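PDB 4XCV: NADP-dependent 2-hydroxyacid dehydrogenase from Rhizobium etli, which probably catalyses the NADP-dependent interconversion of 2-hydroxyacids and 2-oxoacids, and binds NADPH. Local coordinates for residues A[25-30]-A[292-297]; A[139-144]-A[162-167]; A[214-219]-A[251-256]. All coordinates share one frame; numbering follows the deposited sequence. Where two conformers were deposited one is given.

Contact 1 (A[25-30]-A[292-297])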
ATOM      1  N   THR A  25     -10.518  28.855  19.961  1.00 16.84           N
ATOM      2  CA  THR A  25     -11.283  29.119  18.731  1.00 17.99           C
ATOM      3  C   THR A  25     -12.509  28.214  18.562  1.00 17.44           C
ATOM      4  O   THR A  25     -13.224  28.322  17.555  1.00 20.42           O
ATOM      5  CB  THR A  25     -10.406  29.010  17.477  1.00 19.64           C
ATOM      6  OG1 THR A  25      -9.767  27.741  17.366  1.00 21.78           O
ATOM      7  CG2 THR A  25      -9.350  30.149  17.495  1.00 21.79           C
ATOM      8  N   ALA A  26     -12.758  27.358  19.527  1.00 15.63           N
ATOM      9  CA  ALA A  26     -13.860  26.413  19.436  1.00 15.38           C
ATOM     10  C   ALA A  26     -15.125  26.977  20.063  1.00 14.78           C
ATOM     11  O   ALA A  26     -15.123  27.795  20.997  1.00 16.24           O
ATOM     12  CB  ALA A  26     -13.530  25.117  20.141  1.00 15.21           C
ATOM     13  N   PHE A  27     -16.251  26.445  19.603  1.00 14.39           N
ATOM     14  CA  PHE A  27     -17.535  26.780  20.203  1.00 13.83           C
ATOM     15  C   PHE A  27     -17.756  28.282  20.273  1.00 13.94           C
ATOM     16  O   PHE A  27     -18.138  28.819  21.340  1.00 14.10           O
ATOM     17  CB  PHE A  27     -17.638  26.156  21.610  1.00 13.58           C
ATOM     18  CG  PHE A  27     -17.414  24.659  21.629  1.00 13.82           C
ATOM     19  CD1 PHE A  27     -18.223  23.793  20.910  1.00 14.60           C
ATOM     20  CD2 PHE A  27     -16.380  24.103  22.392  1.00 14.66           C
ATOM     21  CE1 PHE A  27     -17.984  22.426  20.903  1.00 15.46           C
ATOM     22  CE2 PHE A  27     -16.162  22.757  22.400  1.00 15.41           C
ATOM     23  CZ  PHE A  27     -16.951  21.915  21.660  1.00 15.82           C
ATOM     24  N   ALA A  28     -17.478  29.008  19.176  1.00 14.53           N
ATOM     25  CA  ALA A  28     -17.324  30.467  19.315  1.00 15.60           C
ATOM     26  C   ALA A  28     -18.589  31.212  19.691  1.00 16.12           C
ATOM     27  O   ALA A  28     -18.517  32.365  20.150  1.00 18.11           O
ATOM     28  CB  ALA A  28     -16.727  31.080  18.053  1.00 17.19           C
ATOM     29  N   ASP A  29     -19.745  30.599  19.510  1.00 15.23           N
ATOM     30  CA  ASP A  29     -21.001  31.222  19.926  1.00 16.06           C
ATOM     31  C   ASP A  29     -21.357  31.052  21.384  1.00 15.92           C
ATOM     32  O   ASP A  29     -22.354  31.630  21.841  1.00 18.67           O
ATOM     33  CB  ASP A  29     -22.172  30.752  19.046  1.00 16.92           C
ATOM     34  CG  ASP A  29     -22.442  29.245  19.145  1.00 16.05           C
ATOM     35  OD1 ASP A  29     -21.558  28.499  19.645  1.00 15.90           O
ATOM     36  OD2 ASP A  29     -23.508  28.793  18.633  1.00 18.34           O
ATOM     37  N   ARG A  30     -20.597  30.244  22.115  1.00 14.08           N
ATOM     38  CA  ARG A  30     -20.978  29.931  23.482  1.00 13.35           C
ATOM     39  C   ARG A  30     -19.837  29.739  24.485  1.00 13.06           C
ATOM     40  O   ARG A  30     -20.044  29.886  25.647  1.00 13.50           O
ATOM     41  CB  ARG A  30     -21.913  28.721  23.500  1.00 13.14           C
ATOM     42  CG  ARG A  30     -21.273  27.451  22.971  1.00 12.59           C
ATOM     43  CD  ARG A  30     -22.326  26.415  22.666  1.00 12.87           C
ATOM     44  NE  ARG A  30     -23.067  26.769  21.465  1.00 12.82           N
ATOM     45  CZ  ARG A  30     -24.230  26.244  21.120  1.00 13.08           C
ATOM     46  NH1 ARG A  30     -24.849  25.373  21.870  1.00 13.04           N
ATOM     47  NH2 ARG A  30     -24.778  26.626  19.991  1.00 13.99           N
ATOM     48  N   ALA A 292     -10.090  18.508  14.841  1.00 17.41           N
ATOM     49  CA  ALA A 292     -11.098  17.709  14.230  1.00 16.84           C
ATOM     50  C   ALA A 292     -12.186  17.272  15.206  1.00 15.41           C
ATOM     51  O   ALA A 292     -13.378  17.267  14.873  1.00 14.95           O
ATOM     52  CB  ALA A 292     -10.484  16.452  13.585  1.00 17.54           C
ATOM     53  N   LEU A 293     -11.817  16.929  16.440  1.00 15.36           N
ATOM     54  CA  LEU A 293     -12.813  16.561  17.470  1.00 14.54           C
ATOM     55  C   LEU A 293     -13.826  17.703  17.694  1.00 13.90           C
ATOM     56  O   LEU A 293     -15.008  17.499  17.792  1.00 13.32           O
ATOM     57  CB  LEU A 293     -12.109  16.212  18.821  1.00 15.28           C
ATOM     58  CG  LEU A 293     -12.974  15.967  20.040  1.00 15.30           C
ATOM     59  CD1 LEU A 293     -13.934  14.807  19.809  1.00 15.08           C
ATOM     60  CD2 LEU A 293     -12.038  15.721  21.222  1.00 16.34           C
ATOM     61  N   PHE A 294     -13.299  18.925  17.801  1.00 13.90           N
ATOM     62  CA  PHE A 294     -14.124  20.075  18.107  1.00 13.65           C
ATOM     63  C   PHE A 294     -14.985  20.440  16.928  1.00 13.03           C
ATOM     64  O   PHE A 294     -16.141  20.748  17.112  1.00 12.02           O
ATOM     65  CB  PHE A 294     -13.226  21.226  18.599  1.00 14.71           C
ATOM     66  CG  PHE A 294     -12.554  20.868  19.859  1.00 16.29           C
ATOM     67  CD1 PHE A 294     -13.216  21.055  21.041  1.00 17.69           C
ATOM     68  CD2 PHE A 294     -11.350  20.179  19.873  1.00 19.32           C
ATOM     69  CE1 PHE A 294     -12.688  20.630  22.223  1.00 19.25           C
ATOM     70  CE2 PHE A 294     -10.815  19.742  21.064  1.00 20.38           C
ATOM     71  CZ  PHE A 294     -11.500  19.998  22.241  1.00 20.05           C
ATOM     72  N   ARG A 295     -14.466  20.357  15.711  1.00 13.81           N
ATOM     73  CA  ARG A 295     -15.325  20.566  14.563  1.00 13.97           C
ATOM     74  C   ARG A 295     -16.484  19.564  14.496  1.00 13.18           C
ATOM     75  O   ARG A 295     -17.624  19.917  14.172  1.00 12.61           O
ATOM     76  CB  ARG A 295     -14.521  20.481  13.260  1.00 15.43           C
ATOM     77  CG  ARG A 295     -13.458  21.528  13.073  1.00 16.78           C
ATOM     78  CD  ARG A 295     -13.968  22.953  13.138  1.00 17.32           C
ATOM     79  NE  ARG A 295     -14.016  23.458  14.518  1.00 16.93           N
ATOM     80  CZ  ARG A 295     -12.979  23.838  15.250  1.00 17.65           C
ATOM     81  NH1 ARG A 295     -13.182  24.305  16.492  1.00 17.56           N
ATOM     82  NH2 ARG A 295     -11.728  23.800  14.759  1.00 19.26           N
ATOM     83  N   HIS A 296     -16.183  18.318  14.844  1.00 13.17           N
ATOM     84  CA  HIS A 296     -17.218  17.259  14.881  1.00 12.98           C
ATOM     85  C   HIS A 296     -18.316  17.561  15.907  1.00 12.01           C
ATOM     86  O   HIS A 296     -19.518  17.450  15.632  1.00 11.68           O
ATOM     87  CB  HIS A 296     -16.493  15.917  15.174  1.00 13.68           C
ATOM     88  CG  HIS A 296     -17.325  14.896  15.875  1.00 14.85           C
ATOM     89  ND1 HIS A 296     -18.236  14.092  15.241  1.00 16.36           N
ATOM     90  CD2 HIS A 296     -17.352  14.541  17.184  1.00 15.63           C
ATOM     91  CE1 HIS A 296     -18.785  13.274  16.124  1.00 15.47           C
ATOM     92  NE2 HIS A 296     -18.281  13.547  17.316  1.00 16.33           N
ATOM     93  N   VAL A 297     -17.907  17.959  17.107  1.00 11.32           N
ATOM     94  CA  VAL A 297     -18.866  18.229  18.157  1.00 10.98           C
ATOM     95  C   VAL A 297     -19.740  19.430  17.770  1.00 10.71           C
ATOM     96  O   VAL A 297     -20.973  19.438  17.923  1.00 10.47           O
ATOM     97  CB  VAL A 297     -18.209  18.453  19.538  1.00 11.33           C
ATOM     98  CG1 VAL A 297     -19.255  18.898  20.516  1.00 11.33           C
ATOM     99  CG2 VAL A 297     -17.516  17.180  20.008  1.00 12.07           C
TER
HETATM  100  O   HOH W   1     -10.755  25.071  17.580  1.00 23.88           O
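Ala26 and Phe294 bring the two backbones closest, CA to CA 6.5 Å, where the loop 25-30 runs past the first turns of the helix that begins at 292. The methyl of Ala26 points at the helix and sits in the corner formed by two of its side chains: CB lies 4.2 Å from Phe294 CD1, and the Arg295 guanidinium presents its edge to the alanine, NH1 being 3.8 Å from Ala26 CB. Phe27 does the rest of the apolar work with the far end of its ring. Its CE2 comes 3.7 Å from Phe294 CD1, reaching the edge of that ring near its plane, and the two planes are turned 73° apart, an oblique pairing. Beyond CZ, on the other side of the ring's far end, Phe27 CE1 meets Val297 CG1 at 3.8 Å, with the methyl at the ring's edge.

Arg295 starts out away from the loop and is folded back by bends at chi2 (-57°) and chi3 (86°), which carry its NH1 round to Ala26. A water joins it to the loop, accepting from Arg295 NH1 at 2.8 Å and from Thr25 OG1 at 2.9 Å. Glu298 fixes the corner further, with one carboxylate oxygen in a salt bridge to Arg295 NE and the other taking the Phe27 backbone N-H.

The helix 292-305, late in the chain, thus packs back on the N-terminal parallel sheet: Phe294 also touches Ile12 of strand 8-12 and Val22 of helix 16-23, while Val297 and Phe294 both rest on Leu52 of strand 50-54.

Contact 2 (A[139-144]-A[162-167])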
ATOM      1  N   ALA A 139      -4.643 -11.236  -5.611  1.00 12.26           N
ATOM      2  CA  ALA A 139      -5.858 -12.052  -5.827  1.00 12.86           C
ATOM      3  C   ALA A 139      -5.777 -13.464  -5.273  1.00 13.76           C
ATOM      4  O   ALA A 139      -6.807 -14.106  -5.044  1.00 14.63           O
ATOM      5  CB  ALA A 139      -6.212 -12.074  -7.296  1.00 13.65           C
ATOM      6  N   GLU A 140      -4.575 -13.950  -5.034  1.00 13.84           N
ATOM      7  CA  GLU A 140      -4.395 -15.283  -4.476  0.50 15.12           C
ATOM      8  C   GLU A 140      -4.521 -15.323  -2.965  1.00 14.10           C
ATOM      9  O   GLU A 140      -4.488 -16.391  -2.371  1.00 15.67           O
ATOM     10  CB  GLU A 140      -3.029 -15.863  -4.901  0.50 16.76           C
ATOM     11  CG  GLU A 140      -2.936 -16.158  -6.391  0.50 18.78           C
ATOM     12  CD  GLU A 140      -4.006 -17.100  -6.870  0.50 21.09           C
ATOM     13  OE1 GLU A 140      -4.269 -18.099  -6.172  0.50 22.86           O
ATOM     14  OE2 GLU A 140      -4.622 -16.843  -7.936  0.50 25.38           O
ATOM     15  N   VAL A 141      -4.657 -14.166  -2.316  1.00 12.54           N
ATOM     16  CA  VAL A 141      -4.623 -14.044  -0.874  1.00 12.32           C
ATOM     17  C   VAL A 141      -5.957 -13.481  -0.395  1.00 11.56           C
ATOM     18  O   VAL A 141      -6.487 -12.502  -0.972  1.00 11.80           O
ATOM     19  CB  VAL A 141      -3.463 -13.122  -0.458  1.00 12.05           C
ATOM     20  CG1 VAL A 141      -3.524 -12.815   1.033  1.00 12.19           C
ATOM     21  CG2 VAL A 141      -2.151 -13.757  -0.859  1.00 13.03           C
ATOM     22  N   THR A 142      -6.523 -14.096   0.624  1.00 11.13           N
ATOM     23  CA  THR A 142      -7.776 -13.586   1.200  1.00 11.04           C
ATOM     24  C   THR A 142      -7.506 -12.803   2.464  1.00 10.57           C
ATOM     25  O   THR A 142      -6.930 -13.297   3.449  1.00 11.00           O
ATOM     26  CB  THR A 142      -8.727 -14.713   1.534  1.00 11.66           C
ATOM     27  OG1 THR A 142      -9.079 -15.395   0.313  1.00 13.00           O
ATOM     28  CG2 THR A 142     -10.022 -14.242   2.214  1.00 11.82           C
ATOM     29  N   VAL A 143      -7.911 -11.544   2.415  1.00  9.90           N
ATOM     30  CA  VAL A 143      -7.946 -10.687   3.606  1.00  9.62           C
ATOM     31  C   VAL A 143      -9.333 -10.773   4.235  1.00  9.65           C
ATOM     32  O   VAL A 143     -10.356 -10.541   3.564  1.00 10.21           O
ATOM     33  CB  VAL A 143      -7.611  -9.218   3.271  1.00  9.62           C
ATOM     34  CG1 VAL A 143      -7.557  -8.426   4.561  1.00  9.70           C
ATOM     35  CG2 VAL A 143      -6.292  -9.111   2.519  1.00 10.06           C
ATOM     36  N   GLY A 144      -9.366 -11.186   5.512  1.00  9.47           N
ATOM     37  CA  GLY A 144     -10.587 -11.255   6.293  1.00  9.55           C
ATOM     38  C   GLY A 144     -10.670 -10.075   7.227  1.00  9.46           C
ATOM     39  O   GLY A 144      -9.866  -9.971   8.161  1.00 10.14           O
ATOM     40  N   MET A 162      -7.060  -2.940  -4.831  1.00 10.64           N
ATOM     41  CA  MET A 162      -5.697  -3.383  -4.990  1.00 10.82           C
ATOM     42  C   MET A 162      -5.572  -4.807  -5.502  1.00 11.00           C
ATOM     43  O   MET A 162      -4.494  -5.181  -5.938  1.00 11.29           O
ATOM     44  CB  MET A 162      -4.940  -3.218  -3.650  1.00 10.96           C
ATOM     45  CG  MET A 162      -4.675  -1.771  -3.255  1.00 11.18           C
ATOM     46  SD  MET A 162      -3.928  -0.757  -4.556  1.00 12.03           S
ATOM     47  CE  MET A 162      -2.419  -1.678  -4.862  1.00 12.17           C
ATOM     48  N   GLY A 163      -6.622  -5.606  -5.416  1.00 10.65           N
ATOM     49  CA  GLY A 163      -6.649  -6.905  -6.040  1.00 11.02           C
ATOM     50  C   GLY A 163      -6.844  -8.058  -5.066  1.00 10.89           C
ATOM     51  O   GLY A 163      -6.965  -9.185  -5.495  1.00 11.80           O
ATOM     52  N   PHE A 164      -6.844  -7.797  -3.756  1.00 10.17           N
ATOM     53  CA  PHE A 164      -7.022  -8.893  -2.797  1.00 10.32           C
ATOM     54  C   PHE A 164      -8.388  -9.516  -2.940  1.00 10.85           C
ATOM     55  O   PHE A 164      -9.353  -8.846  -3.272  1.00 11.44           O
ATOM     56  CB  PHE A 164      -6.882  -8.378  -1.369  1.00 10.04           C
ATOM     57  CG  PHE A 164      -5.478  -8.035  -0.977  1.00 10.28           C
ATOM     58  CD1 PHE A 164      -4.582  -9.040  -0.607  1.00 10.30           C
ATOM     59  CD2 PHE A 164      -5.047  -6.717  -0.974  1.00 10.36           C
ATOM     60  CE1 PHE A 164      -3.307  -8.732  -0.206  1.00 10.82           C
ATOM     61  CE2 PHE A 164      -3.752  -6.396  -0.617  1.00 10.40           C
ATOM     62  CZ  PHE A 164      -2.889  -7.413  -0.224  1.00 10.63           C
ATOM     63  N   ASN A 165      -8.475 -10.803  -2.630  1.00 10.96           N
ATOM     64  CA  ASN A 165      -9.793 -11.388  -2.324  1.00 11.52           C
ATOM     65  C   ASN A 165     -10.096 -10.911  -0.906  1.00 10.82           C
ATOM     66  O   ASN A 165      -9.215 -10.923  -0.066  1.00 11.40           O
ATOM     67  CB  ASN A 165      -9.741 -12.919  -2.418  1.00 12.67           C
ATOM     68  CG  ASN A 165     -11.096 -13.528  -2.273  1.00 14.10           C
ATOM     69  OD1 ASN A 165     -12.025 -13.148  -2.978  1.00 15.95           O
ATOM     70  ND2 ASN A 165     -11.241 -14.430  -1.344  1.00 14.72           N
ATOM     71  N   VAL A 166     -11.313 -10.444  -0.661  1.00 10.74           N
ATOM     72  CA  VAL A 166     -11.675  -9.932   0.640  1.00 10.47           C
ATOM     73  C   VAL A 166     -12.964 -10.566   1.101  1.00 10.62           C
ATOM     74  O   VAL A 166     -13.900 -10.684   0.342  1.00 11.40           O
ATOM     75  CB  VAL A 166     -11.828  -8.390   0.607  1.00 10.41           C
ATOM     76  CG1 VAL A 166     -12.142  -7.850   1.998  1.00 10.84           C
ATOM     77  CG2 VAL A 166     -10.577  -7.721   0.024  1.00 10.70           C
ATOM     78  N   ILE A 167     -12.992 -10.938   2.376  1.00  9.87           N
ATOM     79  CA  ILE A 167     -14.209 -11.417   3.035  1.00 10.25           C
ATOM     80  C   ILE A 167     -14.371 -10.609   4.322  1.00  9.77           C
ATOM     81  O   ILE A 167     -13.405 -10.008   4.802  1.00  9.97           O
ATOM     82  CB  ILE A 167     -14.189 -12.928   3.292  1.00 10.91           C
ATOM     83  CG1 ILE A 167     -13.053 -13.342   4.220  1.00 11.21           C
ATOM     84  CG2 ILE A 167     -14.086 -13.647   1.968  1.00 11.57           C
ATOM     85  CD1 ILE A 167     -12.990 -14.827   4.570  1.00 11.88           C
TER
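Thr142 and Asn165 lie side by side on one face of a parallel strand pair, pointing the same way, and the amide closes the gap: Asn165 ND2 donates to Thr142 OG1 at 2.9 Å. That bond is almost straight (174°), and the hydroxyl oxygen lies in the plane of the amide. Asn165 holds CG anti to its own N (chi1 -173°), which swings the amide over towards the threonine. The methyl of Thr142 turns instead to Ile167, which crosses it at about a right angle, with Thr142 CG2 3.7 Å from Ile167 CG1. Across from Ile167, its bridge partner Gly144 has no side chain, and Ile167 CG1 packs over its CA.

The other face carries Val143 and Val166. There Val143 CG2 approaches the Phe164 ring obliquely, 3.6 Å from CD1, while the carbonyl oxygen of Val141 faces the edge of the same ring. The backbone ladder between the two faces runs Asn165 N to Val141 O, Val143 N to Asn165 O (2.9 Å) and Ile167 N to Val143 O (2.9 Å); the first is the most bent, at 135°. Gly163, with positive phi, ends the preceding helix in a Schellman motif and turns the chain into the strand.

This is the first beta-alpha-beta unit of the Rossmann-type NADPH-binding domain: strand 142-146, helix 150-162 and strand 165-169. Leu159 of the connecting helix packs on Val143, Phe164 and Val166, helix 100-116 meets Phe164 through Cys111 and Leu115, and strand 196-199 pairs with strand 142-146 along its other edge.

Contact 3 (A[214-219]-A[251-256])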
ATOM      1  N   GLU A 214      -6.146 -19.764  20.448  1.00 18.79           N
ATOM      2  CA  GLU A 214      -7.161 -20.589  19.814  1.00 20.28           C
ATOM      3  C   GLU A 214      -7.628 -19.977  18.471  1.00 18.52           C
ATOM      4  O   GLU A 214      -7.815 -20.700  17.474  1.00 17.92           O
ATOM      5  CB  GLU A 214      -8.370 -20.696  20.740  1.00 23.31           C
ATOM      6  CG  GLU A 214      -9.481 -21.594  20.216  1.00 27.18           C
ATOM      7  CD  GLU A 214     -10.739 -21.596  21.101  1.00 32.86           C
ATOM      8  OE1 GLU A 214     -10.633 -21.283  22.313  1.00 37.37           O
ATOM      9  OE2 GLU A 214     -11.840 -21.947  20.589  1.00 37.61           O
ATOM     10  N   LEU A 215      -7.840 -18.659  18.458  1.00 17.41           N
ATOM     11  CA  LEU A 215      -8.244 -17.992  17.225  1.00 16.05           C
ATOM     12  C   LEU A 215      -7.153 -18.115  16.152  1.00 15.36           C
ATOM     13  O   LEU A 215      -7.425 -18.409  14.998  1.00 15.07           O
ATOM     14  CB  LEU A 215      -8.595 -16.539  17.519  1.00 15.28           C
ATOM     15  CG  LEU A 215      -9.053 -15.712  16.327  1.00 14.40           C
ATOM     16  CD1 LEU A 215     -10.137 -14.734  16.747  1.00 14.51           C
ATOM     17  CD2 LEU A 215      -7.913 -14.992  15.650  1.00 13.84           C
ATOM     18  N   PHE A 216      -5.890 -17.890  16.526  1.00 15.00           N
ATOM     19  CA  PHE A 216      -4.821 -17.911  15.528  1.00 14.84           C
ATOM     20  C   PHE A 216      -4.657 -19.278  14.878  1.00 15.50           C
ATOM     21  O   PHE A 216      -4.367 -19.381  13.690  1.00 15.72           O
ATOM     22  CB  PHE A 216      -3.474 -17.479  16.119  1.00 14.91           C
ATOM     23  CG  PHE A 216      -3.479 -16.086  16.723  1.00 14.59           C
ATOM     24  CD1 PHE A 216      -4.132 -15.038  16.117  1.00 14.10           C
ATOM     25  CD2 PHE A 216      -2.835 -15.852  17.916  1.00 15.29           C
ATOM     26  CE1 PHE A 216      -4.137 -13.785  16.693  1.00 13.60           C
ATOM     27  CE2 PHE A 216      -2.839 -14.614  18.501  1.00 14.62           C
ATOM     28  CZ  PHE A 216      -3.500 -13.570  17.878  1.00 13.86           C
ATOM     29  N   LYS A 217      -4.898 -20.319  15.676  1.00 16.36           N
ATOM     30  CA  LYS A 217      -4.837 -21.698  15.158  1.00 17.70           C
ATOM     31  C   LYS A 217      -5.960 -22.032  14.190  1.00 17.15           C
ATOM     32  O   LYS A 217      -5.898 -23.096  13.542  1.00 19.67           O
ATOM     33  CB  LYS A 217      -4.802 -22.704  16.308  1.00 20.08           C
ATOM     34  CG  LYS A 217      -3.482 -22.734  17.065  1.00 22.63           C
ATOM     35  CD  LYS A 217      -3.602 -23.573  18.310  1.00 26.07           C
ATOM     36  CE  LYS A 217      -2.516 -23.256  19.308  1.00 28.93           C
ATOM     37  NZ  LYS A 217      -1.156 -23.165  18.723  1.00 30.48           N
ATOM     38  N   LYS A 218      -6.992 -21.173  14.097  1.00 16.28           N
ATOM     39  CA  LYS A 218      -8.105 -21.384  13.147  1.00 16.75           C
ATOM     40  C   LYS A 218      -7.908 -20.698  11.798  1.00 15.68           C
ATOM     41  O   LYS A 218      -8.619 -20.991  10.841  1.00 16.69           O
ATOM     42  CB  LYS A 218      -9.403 -20.923  13.780  1.00 18.03           C
ATOM     43  CG  LYS A 218      -9.850 -21.866  14.887  1.00 20.52           C
ATOM     44  CD  LYS A 218     -11.108 -21.329  15.531  1.00 22.98           C
ATOM     45  CE  LYS A 218     -11.617 -22.170  16.668  1.00 26.09           C
ATOM     46  NZ  LYS A 218     -12.535 -21.276  17.441  1.00 28.06           N
ATOM     47  N   LEU A 219      -6.918 -19.828  11.682  1.00 14.78           N
ATOM     48  CA  LEU A 219      -6.657 -19.143  10.414  1.00 14.59           C
ATOM     49  C   LEU A 219      -6.155 -20.120   9.378  1.00 15.54           C
ATOM     50  O   LEU A 219      -5.635 -21.202   9.705  1.00 17.04           O
ATOM     51  CB  LEU A 219      -5.628 -18.033  10.625  1.00 14.13           C
ATOM     52  CG  LEU A 219      -6.178 -16.834  11.401  1.00 14.20           C
ATOM     53  CD1 LEU A 219      -5.054 -15.896  11.848  1.00 14.77           C
ATOM     54  CD2 LEU A 219      -7.215 -16.077  10.595  1.00 14.49           C
ATOM     55  N   GLY A 251       5.307 -20.598  14.457  1.00 20.86           N
ATOM     56  CA  GLY A 251       4.953 -20.661  13.038  1.00 20.60           C
ATOM     57  C   GLY A 251       3.465 -20.734  12.778  1.00 20.07           C
ATOM     58  O   GLY A 251       3.046 -20.903  11.624  1.00 22.05           O
ATOM     59  N   THR A 252       2.639 -20.633  13.808  1.00 18.30           N
ATOM     60  CA  THR A 252       1.181 -20.512  13.600  1.00 17.67           C
ATOM     61  C   THR A 252       0.845 -19.219  12.836  1.00 15.86           C
ATOM     62  O   THR A 252       0.009 -19.221  11.923  1.00 16.21           O
ATOM     63  CB  THR A 252       0.441 -20.603  14.931  1.00 18.15           C
ATOM     64  OG1 THR A 252       0.723 -21.878  15.543  1.00 20.61           O
ATOM     65  CG2 THR A 252      -1.084 -20.457  14.766  1.00 18.30           C
ATOM     66  N   LEU A 253       1.513 -18.122  13.207  1.00 14.55           N
ATOM     67  CA  LEU A 253       1.412 -16.880  12.457  1.00 13.76           C
ATOM     68  C   LEU A 253       2.710 -16.672  11.727  1.00 13.78           C
ATOM     69  O   LEU A 253       3.805 -16.882  12.291  1.00 14.50           O
ATOM     70  CB  LEU A 253       1.169 -15.686  13.368  1.00 13.14           C
ATOM     71  CG  LEU A 253      -0.205 -15.614  14.034  1.00 13.01           C
ATOM     72  CD1 LEU A 253      -0.243 -14.445  15.007  1.00 12.81           C
ATOM     73  CD2 LEU A 253      -1.321 -15.474  13.022  1.00 12.91           C
ATOM     74  N   GLY A 254       2.584 -16.285  10.459  1.00 13.72           N
ATOM     75  CA  GLY A 254       3.744 -15.899   9.667  1.00 14.15           C
ATOM     76  C   GLY A 254       4.254 -14.505   9.995  1.00 14.05           C
ATOM     77  O   GLY A 254       5.434 -14.224   9.759  1.00 16.49           O
ATOM     78  N   GLY A 255       3.434 -13.681  10.627  1.00 12.76           N
ATOM     79  CA  GLY A 255       3.814 -12.340  10.991  1.00 12.42           C
ATOM     80  C   GLY A 255       2.594 -11.601  11.504  1.00 11.56           C
ATOM     81  O   GLY A 255       1.496 -12.159  11.676  1.00 11.97           O
ATOM     82  N   ALA A 256       2.817 -10.325  11.770  1.00 10.66           N
ATOM     83  CA  ALA A 256       1.756  -9.471  12.319  1.00 10.12           C
ATOM     84  C   ALA A 256       2.050  -8.029  12.024  1.00  9.71           C
ATOM     85  O   ALA A 256       3.183  -7.632  11.799  1.00 10.10           O
ATOM     86  CB  ALA A 256       1.601  -9.682  13.824  1.00 10.44           C
TER
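Lys217 and Thr252 mark the nearest approach of the backbones, CA to CA 6.3 Å, where a type I turn from Phe216 to Leu219 passes the loop that follows a Schellman motif at Gly251. Within the NAD-binding domain this joins the turn to the link between helix 241-250 and strand 255-258 of the parallel sheet. Next to this approach, Leu253 divides its two methyls between two partners. CD1 sits over one face of the Phe216 ring, 4.0 Å from its centroid and 9° off the normal, a well-centred CH-pi contact. CD2 goes to Leu219, meeting its CD1 at 3.9 Å. Leu253 leaves the backbone at an angle to the turn, and its branched end is what comes close.

Thr252 points toward the turn: chi1 of -60° sets OG1 beside the backbone N and leaves CG2 anti to that N, 3.6 Å from the carbonyl oxygen of Phe216. Phe216 also packs on Ile244 and Ala247 of helix 241-250 and meets Phe230, and Leu253 shares Ala247 with it.

The union is therefore essentially apolar, made by methyl groups against a ring, a leucine and the carbonyl oxygen of Phe216. The one charged side chain in it, exposed Lys217, touches Thr252 CG2 through CG and, bent at chi4, ends with NZ 3.9 Å from Thr252 OG1, a loose approach. Cohesion probably comes chiefly from burying Phe216, Leu219, Leu253 and the Thr252 methyl; the CH-pi contact adds a weak attraction.

In the fold
From the N terminus, the chain first builds the parallel sheet with strands 8-12 and 32-34, and the loop 25-30 between them meets a partner 262 residues later. That partner is the helix beginning at 292, so contact 1 brings a late helix back onto the N-terminal sheet. Within this long span, the Rossmann-type domain closes two smaller loops in series: contact 2 first, over the helix 150-162, then contact 3, between the turn at 216-219 and the approach to strand 255-258. Both reach the seven-stranded sheet, with centres about 17 Å apart. Contact 1 lies on the opposite side of the chain's centre, its own centre about 40 and 44 Å from theirs.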